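Succinyl-CoA ligase (ADP-forming) subunit alpha (PDB 6HXI) binds coenzyme A and combines, in one chain, a CoA-ligase family region with a citrate synthase-like helical region, within an assembly of eight protein chains. Local coordinates at residues 423-428 with 586-591; 270-273 with 278-281; 26-31 with 40-45. One frame throughout, in Å; residues are numbered along the deposited sequence.

How the contacts relate
From the N terminus, contact 3 comes first: it closes the short connection between helix 22-34 and strand 42-46, inside the first beta-alpha-beta unit of a mixed sheet. Contact 2 (270-273 with 278-281) follows, pinching together the base of a short turn in the loop between strand 255-260 and helix 287-297. Contact 1 comes last and spans much more sequence, joining helices 420-430 and 571-594 of the citrate synthase-like part across 157 mostly helical residues. The three are in series; none nests in or crosses another. Contact 1 lies across the chain's centre from the other two, yet contacts 1 and 3 both touch the third subunit.

Contact 1: residues 423-428 with 586-591; sequences HNAIVA and GHILDQ
Ala425 and Ile426 of helix 420-430 face His587, Ile588 and Gln591 of helix 571-594 where the two helices run side by side. The axes of the short segments approach to 8.5 Å, with 31° between their N-to-C directions, and the CA atoms of Ile426 and Ile588 lie only 5.5 Å apart. Such close approach is compatible with the small methyl of Ala425: its CB lies 3.8 Å from Ile588 CG1, which also rests 3.7 Å from Ala425 O, touching backbone as well as side chain.

Ile426 carries the largest share of the buried surface by using its branches separately. Its CG1 lies anti to the carbonyl carbon (chi1 -78°) and reaches His587 CB at 3.7 Å; beyond it, CD1 meets the imidazole obliquely, 3.9 Å from His587 ND1. The other branch, CG2, packs 3.9 Å from Gln591 CG. That carbon lies obliquely across Ile426, and the bend of Gln591 at chi2 (-54°) carries OE1 on to Ser596 OG and NE2 to Ile356 O of a second subunit. His587 NE2 bonds Asp414 of the same chain, and Phe355 of the second subunit also packs on Ile426.

Both segments belong to the citrate synthase-like helical region, at the interface with a second copy of the protein. No hydrogen bond joins them, but one residue further on Ser429 OG bonds Ile588 O, linking the helices by a polar bond as well. The contact itself is mainly apolar and buried, with the polar ends of His587 and Gln591 satisfied elsewhere.

Contact 2: residues 270-273 with 278-281; sequences SVQF and AKAN
Lys279 lays its chain against the backbone carbonyls of Ser270 and Val271 and the amide of Gln272, with CG anti to its own N (chi1 -165°). At the root, CB sits 3.4 Å from Gln272 OE1. The next carbon, CG, passes 3.7 Å from Val271 O, and CD is 3.6 Å from Gln272 OE1; the two side chains cross at about a right angle. CE then lies 3.3 Å from Ser270 O. A bend at chi4 (-148°) leaves NZ 3.7 Å from Ser270 O, with no hydrogen bond between them.

The two segments pair antiparallel in a hairpin-like turn without regular strands, Gln272 opposite Lys279 and Phe273 opposite Ala278, in the loop between strand 255-260 and helix 287-297. One backbone bond closes it: Phe273 N donates to Ala278 O at 3.0 Å. The same carbonyl oxygen lies in the plane of the Phe273 ring, at its edge, 3.4 Å from CD2.

Gln272 is bent at chi2, and its NE2 donates to Phe273 O at 3.0 Å in a fairly straight bond (N-H...O 163°). The Phe273 ring also meets Tyr302 of the citrate lyase chain edge-to-face, while Val271 packs on Leu267 of that chain.

Contact 3: residues 26-31 with 40-45; sequences QRMLDF and PSISAI
Ser41 OG, the polar atom of this contact, has two hydrogen-bond partners, Asp32 OD2, just beyond the helical segment, and water 1. The water donates to Ser41 OG, which is 3.0 Å from the water oxygen. That water also donates to Met28 O, a weak bond of 3.4 Å, and so bridges helix and loop. With chi1 at 62°, OG also faces the methionine, whose CE lies 3.8 Å away from it.

Met28 and Leu29 share the apolar packing about equally. Met28 CB lies 3.8 Å from Ile42 CD1, and SD follows at 4.0 Å from the same methyl. A turn at chi3 (72°) brings CE back to 3.9 Å from Ile42 CG1, the two side chains crossing nearly at right angles. Beside them, Leu29 CD2 presses on Pro40 CB at 3.5 Å, the tightest apolar approach here, and Leu29 CG approaches Ile42 CD1 at 4.4 Å.

Helix 22-34 is the crossover of the beta-alpha-beta unit that joins strands 15-18 and 42-46, parallel neighbours in the sheet, and the contact packs it against Pro40, Ser41 and Ile42. Phe149 and Arg150 of strand 149-150 touch Met28, Ala56 of strand 52-58 touches Leu29, and Leu65 of strand 61-68 meets Ile42.

Contact 1: residues 423-428 with 586-591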
loop_
_atom_site.group_PDB
_atom_site.type_symbol
_atom_site.label_atom_id
_atom_site.label_comp_id
_atom_site.label_asym_id
_atom_site.label_seq_id
_atom_site.Cartn_x
_atom_site.Cartn_y
_atom_site.Cartn_z
ATOM N N HIS B 423 -9.632 -11.100 2.934
ATOM C CA HIS B 423 -9.357 -11.256 4.373
ATOM C C HIS B 423 -8.545 -10.088 4.926
ATOM O O HIS B 423 -8.951 -9.519 5.917
ATOM C CB HIS B 423 -8.743 -12.621 4.723
ATOM C CG HIS B 423 -8.441 -12.730 6.189
ATOM N ND1 HIS B 423 -9.466 -12.949 7.132
ATOM C CD2 HIS B 423 -7.250 -12.647 6.834
ATOM C CE1 HIS B 423 -8.854 -13.004 8.323
ATOM N NE2 HIS B 423 -7.525 -12.793 8.197
ATOM N N ASN B 424 -7.490 -9.672 4.257
ATOM C CA ASN B 424 -6.688 -8.535 4.718
ATOM C C ASN B 424 -7.444 -7.209 4.646
ATOM O O ASN B 424 -7.277 -6.365 5.544
ATOM C CB ASN B 424 -5.329 -8.448 4.009
ATOM C CG ASN B 424 -4.301 -9.296 4.670
ATOM O OD1 ASN B 424 -4.614 -10.282 5.332
ATOM N ND2 ASN B 424 -3.044 -8.909 4.548
ATOM N N ALA B 425 -8.230 -7.025 3.574
ATOM C CA ALA B 425 -9.052 -5.822 3.338
ATOM C C ALA B 425 -10.124 -5.691 4.461
ATOM O O ALA B 425 -10.400 -4.600 4.901
ATOM C CB ALA B 425 -9.713 -5.866 1.918
ATOM N N ILE B 426 -10.679 -6.824 4.937
ATOM C CA ILE B 426 -11.691 -6.910 5.978
ATOM C C ILE B 426 -11.091 -6.580 7.315
ATOM O O ILE B 426 -11.724 -5.888 8.099
ATOM C CB ILE B 426 -12.340 -8.348 5.951
ATOM C CG1 ILE B 426 -13.369 -8.462 4.786
ATOM C CG2 ILE B 426 -12.953 -8.739 7.321
ATOM C CD1 ILE B 426 -13.876 -9.898 4.515
ATOM N N VAL B 427 -9.907 -7.120 7.607
ATOM C CA VAL B 427 -9.204 -6.829 8.847
ATOM C C VAL B 427 -8.905 -5.312 8.916
ATOM O O VAL B 427 -9.232 -4.692 9.910
ATOM C CB VAL B 427 -7.950 -7.715 9.006
ATOM C CG1 VAL B 427 -7.055 -7.231 10.131
ATOM C CG2 VAL B 427 -8.355 -9.185 9.206
ATOM N N ALA B 428 -8.332 -4.727 7.896
ATOM C CA ALA B 428 -8.038 -3.274 7.856
ATOM C C ALA B 428 -9.348 -2.474 8.048
ATOM O O ALA B 428 -9.335 -1.480 8.776
ATOM C CB ALA B 428 -7.384 -2.890 6.488
ATOM N N GLY B 586 -16.101 -4.095 -2.118
ATOM C CA GLY B 586 -17.346 -4.677 -1.611
ATOM C C GLY B 586 -17.230 -5.141 -0.159
ATOM O O GLY B 586 -18.032 -4.765 0.704
ATOM N N HIS B 587 -16.251 -5.962 0.135
ATOM C CA HIS B 587 -16.059 -6.483 1.519
ATOM C C HIS B 587 -15.703 -5.365 2.551
ATOM O O HIS B 587 -16.212 -5.337 3.674
ATOM C CB HIS B 587 -14.940 -7.544 1.512
ATOM C CG HIS B 587 -15.408 -8.847 0.912
ATOM N ND1 HIS B 587 -16.401 -9.567 1.498
ATOM C CD2 HIS B 587 -14.965 -9.503 -0.182
ATOM C CE1 HIS B 587 -16.567 -10.639 0.739
ATOM N NE2 HIS B 587 -15.719 -10.641 -0.289
ATOM N N ILE B 588 -14.891 -4.414 2.146
ATOM C CA ILE B 588 -14.555 -3.278 3.036
ATOM C C ILE B 588 -15.832 -2.518 3.436
ATOM O O ILE B 588 -15.993 -2.200 4.602
ATOM C CB ILE B 588 -13.598 -2.339 2.264
ATOM C CG1 ILE B 588 -12.208 -2.982 2.097
ATOM C CG2 ILE B 588 -13.574 -0.942 2.937
ATOM C CD1 ILE B 588 -11.418 -2.375 0.925
ATOM N N LEU B 589 -16.703 -2.193 2.441
ATOM C CA LEU B 589 -17.957 -1.451 2.612
ATOM C C LEU B 589 -18.963 -2.244 3.435
ATOM O O LEU B 589 -19.687 -1.663 4.240
ATOM C CB LEU B 589 -18.568 -1.092 1.235
ATOM C CG LEU B 589 -17.805 -0.057 0.380
ATOM C CD1 LEU B 589 -18.319 -0.063 -1.050
ATOM C CD2 LEU B 589 -17.901 1.353 0.953
ATOM N N ASP B 590 -18.992 -3.570 3.228
ATOM C CA ASP B 590 -19.849 -4.508 3.936
ATOM C C ASP B 590 -19.541 -4.457 5.431
ATOM O O ASP B 590 -20.466 -4.344 6.223
ATOM C CB ASP B 590 -19.697 -5.925 3.364
ATOM C CG ASP B 590 -20.746 -6.946 3.829
ATOM O OD1 ASP B 590 -21.869 -6.538 4.154
ATOM O OD2 ASP B 590 -20.450 -8.162 3.808
ATOM N N GLN B 591 -18.245 -4.489 5.822
ATOM C CA GLN B 591 -17.838 -4.409 7.232
ATOM C C GLN B 591 -18.192 -3.026 7.811
ATOM O O GLN B 591 -18.614 -2.926 8.952
ATOM C CB GLN B 591 -16.331 -4.754 7.393
ATOM C CG GLN B 591 -15.919 -6.171 6.869
ATOM C CD GLN B 591 -16.752 -7.263 7.487
ATOM O OE1 GLN B 591 -16.931 -7.286 8.698
ATOM N NE2 GLN B 591 -17.381 -8.122 6.692
#

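Contact 2: residues 270-273 with 278-281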
loop_
_atom_site.group_PDB
_atom_site.type_symbol
_atom_site.label_atom_id
_atom_site.label_comp_id
_atom_site.label_asym_id
_atom_site.label_seq_id
_atom_site.Cartn_x
_atom_site.Cartn_y
_atom_site.Cartn_z
ATOM N N SER B 270 -24.840 59.361 -28.275
ATOM C CA SER B 270 -25.173 58.162 -27.503
ATOM C C SER B 270 -23.963 57.299 -27.124
ATOM O O SER B 270 -24.093 56.442 -26.240
ATOM C CB SER B 270 -26.175 57.310 -28.278
ATOM O OG SER B 270 -25.549 56.541 -29.295
ATOM N N VAL B 271 -22.812 57.500 -27.805
ATOM C CA VAL B 271 -21.612 56.670 -27.618
ATOM C C VAL B 271 -21.016 56.758 -26.185
ATOM O O VAL B 271 -20.578 57.811 -25.721
ATOM C CB VAL B 271 -20.526 56.881 -28.711
ATOM C CG1 VAL B 271 -19.340 55.948 -28.490
ATOM C CG2 VAL B 271 -21.102 56.657 -30.106
ATOM N N GLN B 272 -21.029 55.604 -25.508
ATOM C CA GLN B 272 -20.438 55.391 -24.193
ATOM C C GLN B 272 -19.055 54.819 -24.490
ATOM O O GLN B 272 -18.940 53.841 -25.242
ATOM C CB GLN B 272 -21.290 54.408 -23.355
ATOM C CG GLN B 272 -20.617 53.887 -22.074
ATOM C CD GLN B 272 -20.357 54.945 -21.026
ATOM O OE1 GLN B 272 -21.270 55.644 -20.571
ATOM N NE2 GLN B 272 -19.109 55.050 -20.588
ATOM N N PHE B 273 -18.010 55.451 -23.955
ATOM C CA PHE B 273 -16.654 54.965 -24.204
ATOM C C PHE B 273 -16.230 53.957 -23.142
ATOM O O PHE B 273 -17.010 53.693 -22.221
ATOM C CB PHE B 273 -15.660 56.123 -24.401
ATOM C CG PHE B 273 -16.026 56.970 -25.596
ATOM C CD1 PHE B 273 -15.714 56.555 -26.885
ATOM C CD2 PHE B 273 -16.715 58.166 -25.435
ATOM C CE1 PHE B 273 -16.046 57.345 -27.992
ATOM C CE2 PHE B 273 -17.053 58.954 -26.541
ATOM C CZ PHE B 273 -16.716 58.537 -27.812
ATOM N N ALA B 278 -16.508 57.691 -18.935
ATOM C CA ALA B 278 -16.181 58.360 -20.207
ATOM C C ALA B 278 -17.383 58.535 -21.142
ATOM O O ALA B 278 -17.474 57.869 -22.178
ATOM C CB ALA B 278 -15.022 57.654 -20.915
ATOM N N LYS B 279 -18.320 59.430 -20.744
ATOM C CA LYS B 279 -19.503 59.838 -21.511
ATOM C C LYS B 279 -19.912 61.286 -21.163
ATOM O O LYS B 279 -20.455 61.524 -20.077
ATOM C CB LYS B 279 -20.694 58.868 -21.354
ATOM C CG LYS B 279 -21.759 59.113 -22.424
ATOM C CD LYS B 279 -23.031 58.309 -22.230
ATOM C CE LYS B 279 -23.865 58.341 -23.493
ATOM N NZ LYS B 279 -25.325 58.288 -23.218
ATOM N N ALA B 280 -19.675 62.239 -22.087
ATOM C CA ALA B 280 -20.017 63.651 -21.880
ATOM C C ALA B 280 -21.536 63.876 -21.947
ATOM O O ALA B 280 -22.130 63.856 -23.031
ATOM C CB ALA B 280 -19.294 64.533 -22.891
ATOM N N ASN B 281 -22.170 64.034 -20.770
ATOM C CA ASN B 281 -23.621 64.255 -20.658
ATOM C C ASN B 281 -23.979 65.667 -21.087
ATOM O O ASN B 281 -24.983 65.865 -21.766
ATOM C CB ASN B 281 -24.117 63.993 -19.225
ATOM C CG ASN B 281 -24.008 62.561 -18.750
ATOM O OD1 ASN B 281 -23.889 61.609 -19.535
ATOM N ND2 ASN B 281 -24.096 62.379 -17.436
#

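Contact 3: residues 26-31 with 40-45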
loop_
_atom_site.group_PDB
_atom_site.type_symbol
_atom_site.label_atom_id
_atom_site.label_comp_id
_atom_site.label_asym_id
_atom_site.label_seq_id
_atom_site.Cartn_x
_atom_site.Cartn_y
_atom_site.Cartn_z
ATOM N N GLN B 26 4.781 38.983 -7.371
ATOM C CA GLN B 26 6.127 38.913 -7.936
ATOM C C GLN B 26 6.600 40.252 -8.543
ATOM O O GLN B 26 7.762 40.611 -8.364
ATOM C CB GLN B 26 6.284 37.751 -8.948
ATOM C CG GLN B 26 7.758 37.490 -9.335
ATOM C CD GLN B 26 8.613 37.160 -8.129
ATOM O OE1 GLN B 26 8.558 36.054 -7.584
ATOM N NE2 GLN B 26 9.383 38.124 -7.646
ATOM N N ARG B 27 5.701 40.985 -9.224
ATOM C CA ARG B 27 6.007 42.279 -9.845
ATOM C C ARG B 27 6.418 43.291 -8.787
ATOM O O ARG B 27 7.421 43.989 -8.968
ATOM C CB ARG B 27 4.812 42.802 -10.665
ATOM C CG ARG B 27 4.604 42.013 -11.942
ATOM C CD ARG B 27 3.836 42.777 -12.966
ATOM N NE ARG B 27 3.949 42.127 -14.266
ATOM C CZ ARG B 27 2.995 41.390 -14.810
ATOM N NH1 ARG B 27 3.174 40.838 -15.998
ATOM N NH2 ARG B 27 1.854 41.187 -14.163
ATOM N N MET B 28 5.671 43.338 -7.657
ATOM C CA MET B 28 5.985 44.250 -6.559
ATOM C C MET B 28 7.381 43.954 -5.985
ATOM O O MET B 28 8.213 44.856 -5.887
ATOM C CB MET B 28 4.901 44.209 -5.472
ATOM C CG MET B 28 3.634 44.906 -5.894
ATOM S SD MET B 28 2.293 44.812 -4.688
ATOM C CE MET B 28 2.897 45.920 -3.434
ATOM N N LEU B 29 7.662 42.671 -5.694
ATOM C CA LEU B 29 8.945 42.237 -5.151
ATOM C C LEU B 29 10.097 42.524 -6.104
ATOM O O LEU B 29 11.169 42.950 -5.659
ATOM C CB LEU B 29 8.912 40.744 -4.790
ATOM C CG LEU B 29 7.976 40.373 -3.660
ATOM C CD1 LEU B 29 7.797 38.859 -3.576
ATOM C CD2 LEU B 29 8.478 40.930 -2.340
ATOM N N ASP B 30 9.866 42.327 -7.413
ATOM C CA ASP B 30 10.875 42.568 -8.438
ATOM C C ASP B 30 11.276 44.048 -8.476
ATOM O O ASP B 30 12.454 44.362 -8.632
ATOM C CB ASP B 30 10.361 42.087 -9.811
ATOM C CG ASP B 30 10.531 40.603 -10.087
ATOM O OD1 ASP B 30 11.129 39.903 -9.243
ATOM O OD2 ASP B 30 10.112 40.152 -11.173
ATOM N N PHE B 31 10.302 44.942 -8.303
ATOM C CA PHE B 31 10.523 46.391 -8.279
ATOM C C PHE B 31 11.332 46.778 -7.036
ATOM O O PHE B 31 12.300 47.507 -7.152
ATOM C CB PHE B 31 9.182 47.142 -8.309
ATOM C CG PHE B 31 9.324 48.639 -8.459
ATOM C CD1 PHE B 31 9.889 49.194 -9.607
ATOM C CD2 PHE B 31 8.899 49.497 -7.453
ATOM C CE1 PHE B 31 10.007 50.588 -9.753
ATOM C CE2 PHE B 31 9.033 50.892 -7.594
ATOM C CZ PHE B 31 9.575 51.423 -8.746
ATOM N N PRO B 40 11.258 43.796 1.475
ATOM C CA PRO B 40 10.135 43.719 0.527
ATOM C C PRO B 40 9.008 44.693 0.920
ATOM O O PRO B 40 8.819 44.985 2.104
ATOM C CB PRO B 40 9.665 42.272 0.685
ATOM C CG PRO B 40 10.856 41.539 1.201
ATOM C CD PRO B 40 11.452 42.496 2.158
ATOM N N SER B 41 8.279 45.206 -0.061
ATOM C CA SER B 41 7.177 46.149 0.178
ATOM C C SER B 41 5.888 45.449 0.668
ATOM O O SER B 41 4.892 46.130 0.886
ATOM C CB SER B 41 6.864 46.908 -1.104
ATOM O OG SER B 41 6.429 46.009 -2.111
ATOM N N ILE B 42 5.898 44.105 0.779
ATOM C CA ILE B 42 4.747 43.294 1.154
ATOM C C ILE B 42 5.012 42.602 2.486
ATOM O O ILE B 42 5.937 41.796 2.578
ATOM C CB ILE B 42 4.413 42.247 0.053
ATOM C CG1 ILE B 42 4.080 42.924 -1.301
ATOM C CG2 ILE B 42 3.319 41.271 0.516
ATOM C CD1 ILE B 42 4.053 41.929 -2.512
ATOM N N SER B 43 4.177 42.891 3.491
ATOM C CA SER B 43 4.257 42.269 4.809
ATOM C C SER B 43 3.489 40.935 4.762
ATOM O O SER B 43 3.984 39.936 5.284
ATOM C CB SER B 43 3.661 43.192 5.870
ATOM O OG SER B 43 4.496 44.308 6.127
ATOM N N ALA B 44 2.278 40.917 4.132
ATOM C CA ALA B 44 1.462 39.699 4.041
ATOM C C ALA B 44 0.511 39.701 2.854
ATOM O O ALA B 44 0.200 40.751 2.278
ATOM C CB ALA B 44 0.663 39.480 5.336
ATOM N N ILE B 45 0.012 38.512 2.527
ATOM C CA ILE B 45 -1.004 38.306 1.510
ATOM C C ILE B 45 -2.286 37.989 2.263
ATOM O O ILE B 45 -2.238 37.300 3.283
ATOM C CB ILE B 45 -0.614 37.187 0.528
ATOM C CG1 ILE B 45 0.724 37.517 -0.165
ATOM C CG2 ILE B 45 -1.713 36.915 -0.502
ATOM C CD1 ILE B 45 1.596 36.359 -0.262
HETATM O O HOH W 1 6.703 47.654 -4.624
#